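NAD-dependent aldehyde dehydrogenase (Sinorhizobium meliloti, PDB 3U4J) probably oxidises aldehydes to carboxylic acids with NAD or NADP as acceptor, as other members of the aldehyde dehydrogenase family do. Local coordinates at residues 236-247 against 259-270; 447-455 against 466-474. One frame throughout, in Å; residues are numbered along the deposited sequence.

Interaction 1. Residues 236-247 against 259-270; sequences AEDPNVDMVAFT and IAARTVKRVGLE
K265 pushes its side chain into the turn that follows helix 231-237, where two backbone carbonyls grip its ammonium group: NZ lies 2.6 Å from V241 O and 2.8 Å from D238 O. The chain bends late to get there (chi3 -102°), which brings CE within 3.2 Å of A236 O. K265 NZ comes to D238 O from above the carbonyl plane, 36° out of it, while V241 N reaches the same oxygen from the opposite face. D238 OD2 stiffens this turn by accepting from N240 N, an Asx turn. Beyond K265 the chains run as parallel strands, 243-247 beside 266-270, with axes 9° apart. The pairing starts with a weak bond, R266 N to D242 O at 3.3 Å; V244 and F246 then each donate to and accept from the other strand, V244 N to R266 O at 2.9 Å. The helix between the strands is 250-261, so this is a beta-alpha-beta unit, in the sheet of what is probably the Rossmann-like cofactor domain. On one face the selenomethionine M243, fully extended, crosses the arm of R266, its SE 3.7 Å from R266 CD; the R266 guanidinium goes on to E487 O and S489 O. On the other face F246 CB meets L269 CD2 at 3.9 Å. Against this tight part, K265 and the strand pair, the looser side is E237 and T263. Two waters link the helix ends: one joins A236 O, I259 O and T263 OG1, the other E237 O, T263 OG1 and K265 NZ. E237 is exposed, its OE1 merely 4.0 Å from I259 CG2.

Interaction 2. Residues 447-455 against 466-474; sequences RRIRAGRCW and LPIGGYKKS
Y471 lays one ring face against the R450-A451 peptide: A451 N sits over the ring centre, 3.8 Å above its plane, and the CD2 corner comes within 3.3 Å of G452 N. At the other end of the contact the R453 arm runs alongside I468 in the same direction. I468 CG2 covers one face of the R453 guanidinium near its edge atom NE, 3.5 Å away; the turn of the arginine at chi3 (72°) swings the flat group alongside the isoleucine. Between these pairs G452, with no side chain to intervene, lets the backbones close up, and G452 CA approaches G469 O at 3.2 Å with an angle of 141° at the hydrogen. This CA-H...O contact is notable because the buried G469 O has no hydrogen-bond partner in the model. Farther out, one water bridges R450 NH1 (3.2 Å) and K472 NZ (2.7 Å). K472 NZ also donates to T426 O, while the polar ends of R450 and Y471 are held by the second subunit, through a salt bridge from R450 NH2 to its D75 and a hydrogen bond between Y471 OH and its E160. Backbone hydrogen bonds between G452 and G429, and between R453 and both L430 and A432, set the start of strand 453-456, and residues 453-455 also pair in parallel with a strand of the second subunit, giving the sheet continued across the interface that is characteristic of aldehyde dehydrogenase dimers.

In the fold
From the N terminus, interaction 1 comes first and closes a short loop consisting mostly of helix 250-261. The chain then builds the second mixed sheet before interaction 2 closes the loop after strand 453-456. The contacts therefore follow in series; neither encloses nor crosses the other. Interaction 1 ties two neighbouring strands of one sheet, whereas interaction 2 joins the last strand this chain gives to the other sheet to the segment leading back: directly after 466-474, strand 475-476 pairs antiparallel with strand 266-270. The two also meet where E270, the first residue of the family's ELGGK motif, packs its carboxylate group against G469. Both contacts reach the second subunit of the tetramer.

Interaction 1. Residues 236-247 against 259-270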
loop_
_atom_site.group_PDB
_atom_site.type_symbol
_atom_site.label_atom_id
_atom_site.label_comp_id
_atom_site.label_asym_id
_atom_site.label_seq_id
_atom_site.Cartn_x
_atom_site.Cartn_y
_atom_site.Cartn_z
ATOM N N ALA A 236 -21.384 -23.726 9.068
ATOM C CA ALA A 236 -22.083 -22.450 8.970
ATOM C C ALA A 236 -22.863 -22.043 10.239
ATOM O O ALA A 236 -23.117 -20.835 10.464
ATOM C CB ALA A 236 -22.965 -22.432 7.724
ATOM N N GLU A 237 -23.230 -23.016 11.083
ATOM C CA GLU A 237 -23.897 -22.637 12.348
ATOM C C GLU A 237 -23.068 -22.705 13.639
ATOM O O GLU A 237 -23.412 -22.036 14.609
ATOM C CB GLU A 237 -25.305 -23.258 12.500
ATOM C CG GLU A 237 -25.428 -24.704 12.095
ATOM C CD GLU A 237 -26.885 -25.230 12.060
ATOM O OE1 GLU A 237 -27.687 -24.802 11.190
ATOM O OE2 GLU A 237 -27.200 -26.110 12.891
ATOM N N ASP A 238 -21.959 -23.448 13.660
ATOM C CA ASP A 238 -21.251 -23.652 14.924
ATOM C C ASP A 238 -20.713 -22.321 15.491
ATOM O O ASP A 238 -20.045 -21.587 14.779
ATOM C CB ASP A 238 -20.110 -24.669 14.751
ATOM C CG ASP A 238 -19.539 -25.140 16.076
ATOM O OD1 ASP A 238 -19.684 -26.336 16.361
ATOM O OD2 ASP A 238 -18.965 -24.349 16.847
ATOM N N PRO A 239 -20.993 -22.010 16.769
ATOM C CA PRO A 239 -20.500 -20.765 17.392
ATOM C C PRO A 239 -18.975 -20.624 17.462
ATOM O O PRO A 239 -18.483 -19.506 17.623
ATOM C CB PRO A 239 -21.039 -20.846 18.828
ATOM C CG PRO A 239 -22.201 -21.763 18.745
ATOM C CD PRO A 239 -21.889 -22.761 17.673
ATOM N N ASN A 240 -18.240 -21.728 17.371
ATOM C CA ASN A 240 -16.792 -21.657 17.450
ATOM C C ASN A 240 -16.125 -21.496 16.058
ATOM O O ASN A 240 -14.912 -21.471 15.960
ATOM C CB ASN A 240 -16.222 -22.904 18.147
ATOM C CG ASN A 240 -16.468 -22.921 19.636
ATOM O OD1 ASN A 240 -16.442 -21.896 20.312
ATOM N ND2 ASN A 240 -16.689 -24.112 20.162
ATOM N N VAL A 241 -16.927 -21.413 15.002
ATOM C CA VAL A 241 -16.425 -21.054 13.668
ATOM C C VAL A 241 -16.577 -19.541 13.460
ATOM O O VAL A 241 -17.634 -18.966 13.769
ATOM C CB VAL A 241 -17.161 -21.831 12.574
ATOM C CG1 VAL A 241 -16.652 -21.383 11.185
ATOM C CG2 VAL A 241 -16.962 -23.342 12.774
ATOM N N ASP A 242 -15.515 -18.892 12.980
ATOM C CA ASP A 242 -15.498 -17.432 12.782
ATOM C C ASP A 242 -15.834 -17.016 11.347
ATOM O O ASP A 242 -16.289 -15.914 11.108
ATOM C CB ASP A 242 -14.143 -16.864 13.222
ATOM C CG ASP A 242 -13.860 -17.162 14.703
ATOM O OD1 ASP A 242 -12.837 -17.823 15.019
ATOM O OD2 ASP A 242 -14.719 -16.761 15.533
HETATM N N MSE A 243 -15.651 -17.935 10.415
HETATM C CA MSE A 243 -15.812 -17.661 9.008
HETATM C C MSE A 243 -16.016 -18.934 8.233
HETATM O O MSE A 243 -15.398 -19.950 8.543
HETATM C CB MSE A 243 -14.533 -16.984 8.476
HETATM C CG MSE A 243 -14.609 -16.682 7.002
HETATM SE SE MSE A 243 -13.093 -15.515 6.499
HETATM C CE MSE A 243 -13.544 -15.444 4.567
ATOM N N VAL A 244 -16.852 -18.868 7.205
ATOM C CA VAL A 244 -16.977 -19.959 6.227
ATOM C C VAL A 244 -16.529 -19.462 4.865
ATOM O O VAL A 244 -16.989 -18.403 4.399
ATOM C CB VAL A 244 -18.444 -20.439 6.070
ATOM C CG1 VAL A 244 -18.507 -21.622 5.133
ATOM C CG2 VAL A 244 -19.010 -20.845 7.435
ATOM N N ALA A 245 -15.631 -20.214 4.247
ATOM C CA ALA A 245 -15.133 -19.910 2.910
ATOM C C ALA A 245 -15.621 -21.054 2.041
ATOM O O ALA A 245 -15.103 -22.163 2.146
ATOM C CB ALA A 245 -13.614 -19.873 2.911
ATOM N N PHE A 246 -16.609 -20.782 1.201
ATOM C CA PHE A 246 -17.268 -21.807 0.390
ATOM C C PHE A 246 -16.979 -21.575 -1.083
ATOM O O PHE A 246 -17.012 -20.422 -1.565
ATOM C CB PHE A 246 -18.807 -21.782 0.637
ATOM C CG PHE A 246 -19.577 -22.657 -0.328
ATOM C CD1 PHE A 246 -19.754 -24.030 -0.067
ATOM C CD2 PHE A 246 -20.073 -22.125 -1.523
ATOM C CE1 PHE A 246 -20.455 -24.868 -0.978
ATOM C CE2 PHE A 246 -20.773 -22.934 -2.436
ATOM C CZ PHE A 246 -20.961 -24.317 -2.157
ATOM N N THR A 247 -16.721 -22.659 -1.803
ATOM C CA THR A 247 -16.580 -22.621 -3.228
ATOM C C THR A 247 -17.461 -23.721 -3.822
ATOM O O THR A 247 -17.337 -24.891 -3.453
ATOM C CB THR A 247 -15.087 -22.815 -3.647
ATOM O OG1 THR A 247 -14.266 -21.828 -2.970
ATOM C CG2 THR A 247 -14.940 -22.696 -5.192
ATOM N N ILE A 259 -27.571 -19.181 6.345
ATOM C CA ILE A 259 -27.375 -19.812 7.666
ATOM C C ILE A 259 -26.317 -19.060 8.459
ATOM O O ILE A 259 -26.521 -18.700 9.628
ATOM C CB ILE A 259 -26.962 -21.294 7.520
ATOM C CG1 ILE A 259 -28.143 -22.109 6.978
ATOM C CG2 ILE A 259 -26.433 -21.834 8.857
ATOM C CD1 ILE A 259 -27.756 -23.462 6.368
ATOM N N ALA A 260 -25.185 -18.795 7.795
ATOM C CA ALA A 260 -24.088 -18.036 8.410
ATOM C C ALA A 260 -24.493 -16.651 8.839
ATOM O O ALA A 260 -24.011 -16.148 9.861
ATOM C CB ALA A 260 -22.837 -17.965 7.467
ATOM N N ALA A 261 -25.367 -16.007 8.077
ATOM C CA ALA A 261 -25.788 -14.653 8.463
ATOM C C ALA A 261 -26.550 -14.658 9.803
ATOM O O ALA A 261 -26.558 -13.659 10.529
ATOM C CB ALA A 261 -26.610 -14.027 7.376
ATOM N N ARG A 262 -27.164 -15.795 10.137
ATOM C CA ARG A 262 -27.891 -15.888 11.423
ATOM C C ARG A 262 -26.992 -15.620 12.604
ATOM O O ARG A 262 -27.452 -15.176 13.644
ATOM C CB ARG A 262 -28.585 -17.234 11.600
ATOM C CG ARG A 262 -29.574 -17.520 10.548
ATOM C CD ARG A 262 -30.186 -18.903 10.699
ATOM N NE ARG A 262 -30.908 -19.231 9.474
ATOM C CZ ARG A 262 -31.246 -20.455 9.082
ATOM N NH1 ARG A 262 -30.931 -21.523 9.806
ATOM N NH2 ARG A 262 -31.886 -20.612 7.937
ATOM N N THR A 263 -25.698 -15.845 12.464
ATOM C CA THR A 263 -24.847 -15.572 13.613
ATOM C C THR A 263 -23.761 -14.553 13.335
ATOM O O THR A 263 -22.772 -14.496 14.060
ATOM C CB THR A 263 -24.276 -16.872 14.270
ATOM O OG1 THR A 263 -23.567 -17.649 13.293
ATOM C CG2 THR A 263 -25.432 -17.730 14.883
ATOM N N VAL A 264 -23.969 -13.711 12.316
ATOM C CA VAL A 264 -22.965 -12.685 11.928
ATOM C C VAL A 264 -21.612 -13.341 11.573
ATOM O O VAL A 264 -20.541 -12.816 11.859
ATOM C CB VAL A 264 -22.757 -11.571 13.021
ATOM C CG1 VAL A 264 -22.199 -10.292 12.388
ATOM C CG2 VAL A 264 -24.044 -11.240 13.735
ATOM N N LYS A 265 -21.669 -14.509 10.948
ATOM C CA LYS A 265 -20.453 -15.264 10.672
ATOM C C LYS A 265 -19.908 -14.726 9.361
ATOM O O LYS A 265 -20.687 -14.580 8.433
ATOM C CB LYS A 265 -20.827 -16.748 10.554
ATOM C CG LYS A 265 -19.806 -17.700 11.155
ATOM C CD LYS A 265 -20.210 -19.167 10.990
ATOM C CE LYS A 265 -20.773 -19.725 12.278
ATOM N NZ LYS A 265 -20.171 -19.072 13.457
ATOM N N ARG A 266 -18.612 -14.390 9.271
ATOM C CA ARG A 266 -18.069 -13.900 7.991
ATOM C C ARG A 266 -18.167 -15.002 6.921
ATOM O O ARG A 266 -18.056 -16.178 7.223
ATOM C CB ARG A 266 -16.620 -13.383 8.095
ATOM C CG ARG A 266 -16.199 -12.595 6.811
ATOM C CD ARG A 266 -14.713 -12.200 6.733
ATOM N NE ARG A 266 -14.327 -11.261 7.777
ATOM C CZ ARG A 266 -13.088 -10.804 7.963
ATOM N NH1 ARG A 266 -12.088 -11.209 7.171
ATOM N NH2 ARG A 266 -12.850 -9.938 8.947
ATOM N N VAL A 267 -18.388 -14.612 5.667
ATOM C CA VAL A 267 -18.489 -15.579 4.582
ATOM C C VAL A 267 -17.663 -15.099 3.380
ATOM O O VAL A 267 -17.760 -13.948 3.002
ATOM C CB VAL A 267 -19.959 -15.757 4.181
ATOM C CG1 VAL A 267 -20.090 -16.739 3.080
ATOM C CG2 VAL A 267 -20.801 -16.243 5.396
ATOM N N GLY A 268 -16.833 -15.962 2.819
ATOM C CA GLY A 268 -16.268 -15.742 1.480
ATOM C C GLY A 268 -16.932 -16.759 0.546
ATOM O O GLY A 268 -17.014 -17.923 0.887
ATOM N N LEU A 269 -17.427 -16.314 -0.604
ATOM C CA LEU A 269 -18.082 -17.198 -1.568
ATOM C C LEU A 269 -17.434 -17.083 -2.945
ATOM O O LEU A 269 -17.130 -15.975 -3.428
ATOM C CB LEU A 269 -19.581 -16.865 -1.676
ATOM C CG LEU A 269 -20.453 -16.964 -0.403
ATOM C CD1 LEU A 269 -21.844 -16.334 -0.598
ATOM C CD2 LEU A 269 -20.629 -18.411 0.013
ATOM N N GLU A 270 -17.187 -18.229 -3.571
ATOM C CA GLU A 270 -16.643 -18.265 -4.940
ATOM C C GLU A 270 -17.532 -19.230 -5.670
ATOM O O GLU A 270 -17.519 -20.434 -5.383
ATOM C CB GLU A 270 -15.171 -18.705 -4.963
ATOM C CG GLU A 270 -14.231 -17.713 -4.238
ATOM C CD GLU A 270 -14.129 -16.379 -4.963
ATOM O OE1 GLU A 270 -14.167 -16.396 -6.213
ATOM O OE2 GLU A 270 -14.034 -15.319 -4.294
HETATM O O HOH W 1 -25.113 -19.242 11.857
HETATM O O HOH W 2 -22.675 -19.677 14.907
#

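Interaction 2. Residues 447-455 against 466-474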
loop_
_atom_site.group_PDB
_atom_site.type_symbol
_atom_site.label_atom_id
_atom_site.label_comp_id
_atom_site.label_asym_id
_atom_site.label_seq_id
_atom_site.Cartn_x
_atom_site.Cartn_y
_atom_site.Cartn_z
ATOM N N ARG A 447 -12.864 -2.922 -19.129
ATOM C CA ARG A 447 -13.306 -2.001 -18.080
ATOM C C ARG A 447 -14.820 -1.940 -17.919
ATOM O O ARG A 447 -15.310 -1.612 -16.827
ATOM C CB ARG A 447 -12.800 -0.585 -18.330
ATOM C CG ARG A 447 -11.311 -0.454 -18.147
ATOM C CD ARG A 447 -10.823 0.907 -18.632
ATOM N NE ARG A 447 -10.818 1.912 -17.566
ATOM C CZ ARG A 447 -10.910 3.228 -17.774
ATOM N NH1 ARG A 447 -11.068 3.718 -18.995
ATOM N NH2 ARG A 447 -10.877 4.067 -16.748
ATOM N N ARG A 448 -15.552 -2.235 -18.989
ATOM C CA ARG A 448 -17.018 -2.152 -18.946
ATOM C C ARG A 448 -17.723 -3.469 -18.611
ATOM O O ARG A 448 -18.908 -3.462 -18.324
ATOM C CB ARG A 448 -17.557 -1.576 -20.263
ATOM C CG ARG A 448 -17.296 -0.074 -20.355
ATOM C CD ARG A 448 -17.300 0.475 -21.767
ATOM N NE ARG A 448 -16.761 1.846 -21.752
ATOM C CZ ARG A 448 -16.794 2.672 -22.806
ATOM N NH1 ARG A 448 -17.317 2.264 -23.972
ATOM N NH2 ARG A 448 -16.308 3.896 -22.701
ATOM N N ILE A 449 -17.006 -4.586 -18.648
ATOM C CA ILE A 449 -17.632 -5.889 -18.336
ATOM C C ILE A 449 -17.616 -6.094 -16.815
ATOM O O ILE A 449 -16.576 -5.908 -16.174
ATOM C CB ILE A 449 -16.955 -7.048 -19.089
ATOM C CG1 ILE A 449 -17.249 -6.898 -20.591
ATOM C CG2 ILE A 449 -17.446 -8.409 -18.571
ATOM C CD1 ILE A 449 -16.419 -7.825 -21.495
ATOM N N ARG A 450 -18.777 -6.433 -16.245
ATOM C CA ARG A 450 -18.911 -6.584 -14.790
ATOM C C ARG A 450 -18.537 -7.985 -14.315
ATOM O O ARG A 450 -19.399 -8.804 -14.005
ATOM C CB ARG A 450 -20.318 -6.170 -14.347
ATOM C CG ARG A 450 -20.552 -4.689 -14.597
ATOM C CD ARG A 450 -22.020 -4.359 -14.534
ATOM N NE ARG A 450 -22.261 -2.919 -14.701
ATOM C CZ ARG A 450 -23.438 -2.338 -14.464
ATOM N NH1 ARG A 450 -24.467 -3.085 -14.050
ATOM N NH2 ARG A 450 -23.585 -1.023 -14.621
ATOM N N ALA A 451 -17.237 -8.261 -14.304
ATOM C CA ALA A 451 -16.717 -9.565 -13.905
ATOM C C ALA A 451 -15.379 -9.350 -13.200
ATOM O O ALA A 451 -14.644 -8.431 -13.551
ATOM C CB ALA A 451 -16.529 -10.463 -15.109
ATOM N N GLY A 452 -15.093 -10.172 -12.193
ATOM C CA GLY A 452 -13.895 -9.992 -11.338
ATOM C C GLY A 452 -12.608 -10.573 -11.863
ATOM O O GLY A 452 -11.527 -10.101 -11.502
ATOM N N ARG A 453 -12.703 -11.600 -12.709
ATOM C CA ARG A 453 -11.525 -12.292 -13.226
ATOM C C ARG A 453 -11.561 -12.094 -14.735
ATOM O O ARG A 453 -12.394 -12.705 -15.427
ATOM C CB ARG A 453 -11.556 -13.795 -12.871
ATOM C CG ARG A 453 -11.599 -14.075 -11.363
ATOM C CD ARG A 453 -11.739 -15.562 -11.046
ATOM N NE ARG A 453 -10.503 -16.332 -11.335
ATOM C CZ ARG A 453 -10.291 -17.581 -10.901
ATOM N NH1 ARG A 453 -11.191 -18.161 -10.111
ATOM N NH2 ARG A 453 -9.168 -18.236 -11.198
ATOM N N CYS A 454 -10.704 -11.200 -15.235
ATOM C CA CYS A 454 -10.766 -10.814 -16.634
ATOM C C CYS A 454 -9.480 -11.150 -17.327
ATOM O O CYS A 454 -8.426 -11.213 -16.680
ATOM C CB CYS A 454 -11.043 -9.307 -16.723
ATOM S SG CYS A 454 -12.750 -8.910 -16.353
ATOM N N TRP A 455 -9.570 -11.381 -18.642
ATOM C CA TRP A 455 -8.409 -11.699 -19.444
ATOM C C TRP A 455 -8.512 -10.921 -20.764
ATOM O O TRP A 455 -9.620 -10.740 -21.294
ATOM C CB TRP A 455 -8.362 -13.176 -19.818
ATOM C CG TRP A 455 -7.859 -14.087 -18.811
ATOM C CD1 TRP A 455 -6.607 -14.610 -18.745
ATOM C CD2 TRP A 455 -8.591 -14.631 -17.710
ATOM N NE1 TRP A 455 -6.506 -15.466 -17.664
ATOM C CE2 TRP A 455 -7.715 -15.495 -17.013
ATOM C CE3 TRP A 455 -9.905 -14.473 -17.240
ATOM C CZ2 TRP A 455 -8.103 -16.190 -15.852
ATOM C CZ3 TRP A 455 -10.295 -15.184 -16.098
ATOM C CH2 TRP A 455 -9.392 -16.028 -15.421
ATOM N N LEU A 466 -2.116 -12.181 -8.560
ATOM C CA LEU A 466 -3.327 -11.394 -8.737
ATOM C C LEU A 466 -4.542 -11.972 -8.006
ATOM O O LEU A 466 -4.666 -13.210 -7.919
ATOM C CB LEU A 466 -3.667 -11.269 -10.237
ATOM C CG LEU A 466 -3.041 -10.057 -10.927
ATOM C CD1 LEU A 466 -1.556 -10.327 -11.229
ATOM C CD2 LEU A 466 -3.804 -9.711 -12.241
ATOM N N PRO A 467 -5.459 -11.086 -7.525
ATOM C CA PRO A 467 -6.691 -11.473 -6.810
ATOM C C PRO A 467 -7.729 -12.098 -7.735
ATOM O O PRO A 467 -7.768 -11.794 -8.940
ATOM C CB PRO A 467 -7.261 -10.147 -6.317
ATOM C CG PRO A 467 -6.699 -9.119 -7.328
ATOM C CD PRO A 467 -5.319 -9.613 -7.607
ATOM N N ILE A 468 -8.554 -12.968 -7.155
ATOM C CA ILE A 468 -9.637 -13.617 -7.885
ATOM C C ILE A 468 -10.942 -13.465 -7.098
ATOM O O ILE A 468 -10.967 -13.485 -5.849
ATOM C CB ILE A 468 -9.332 -15.134 -8.233
ATOM C CG1 ILE A 468 -9.301 -16.019 -6.983
ATOM C CG2 ILE A 468 -8.006 -15.279 -9.084
ATOM C CD1 ILE A 468 -9.121 -17.542 -7.245
ATOM N N GLY A 469 -12.046 -13.358 -7.829
ATOM C CA GLY A 469 -13.355 -13.405 -7.176
ATOM C C GLY A 469 -14.374 -12.855 -8.161
ATOM O O GLY A 469 -13.990 -12.451 -9.247
ATOM N N GLY A 470 -15.651 -12.831 -7.780
ATOM C CA GLY A 470 -16.712 -12.424 -8.714
ATOM C C GLY A 470 -17.466 -11.148 -8.382
ATOM O O GLY A 470 -17.381 -10.614 -7.267
ATOM N N TYR A 471 -18.177 -10.646 -9.382
ATOM C CA TYR A 471 -19.165 -9.590 -9.183
ATOM C C TYR A 471 -20.493 -10.305 -9.100
ATOM O O TYR A 471 -20.567 -11.499 -9.439
ATOM C CB TYR A 471 -19.202 -8.694 -10.426
ATOM C CG TYR A 471 -18.088 -7.651 -10.595
ATOM C CD1 TYR A 471 -18.400 -6.358 -11.042
ATOM C CD2 TYR A 471 -16.745 -7.953 -10.340
ATOM C CE1 TYR A 471 -17.400 -5.391 -11.234
ATOM C CE2 TYR A 471 -15.727 -6.981 -10.525
ATOM C CZ TYR A 471 -16.081 -5.714 -10.961
ATOM O OH TYR A 471 -15.119 -4.762 -11.138
ATOM N N LYS A 472 -21.536 -9.577 -8.687
ATOM C CA LYS A 472 -22.928 -10.024 -8.795
ATOM C C LYS A 472 -23.114 -11.354 -8.064
ATOM O O LYS A 472 -22.598 -11.506 -6.971
ATOM C CB LYS A 472 -23.340 -10.105 -10.283
ATOM C CG LYS A 472 -23.304 -8.707 -10.947
ATOM C CD LYS A 472 -24.219 -8.677 -12.157
ATOM C CE LYS A 472 -23.446 -8.510 -13.396
ATOM N NZ LYS A 472 -24.311 -8.642 -14.599
ATOM N N LYS A 473 -23.787 -12.334 -8.664
ATOM C CA LYS A 473 -24.033 -13.584 -7.941
ATOM C C LYS A 473 -22.882 -14.603 -7.986
ATOM O O LYS A 473 -23.049 -15.739 -7.492
ATOM C CB LYS A 473 -25.361 -14.219 -8.402
ATOM C CG LYS A 473 -26.575 -13.395 -7.999
ATOM C CD LYS A 473 -27.879 -14.137 -8.289
ATOM C CE LYS A 473 -29.083 -13.311 -7.835
ATOM N NZ LYS A 473 -30.330 -14.068 -8.122
ATOM N N SER A 474 -21.733 -14.210 -8.544
ATOM C CA SER A 474 -20.592 -15.120 -8.662
ATOM C C SER A 474 -19.677 -15.182 -7.452
ATOM O O SER A 474 -18.784 -16.048 -7.379
ATOM C CB SER A 474 -19.791 -14.829 -9.918
ATOM O OG SER A 474 -20.542 -15.262 -11.041
HETATM O O HOH W 3 -24.926 -6.078 -15.147
#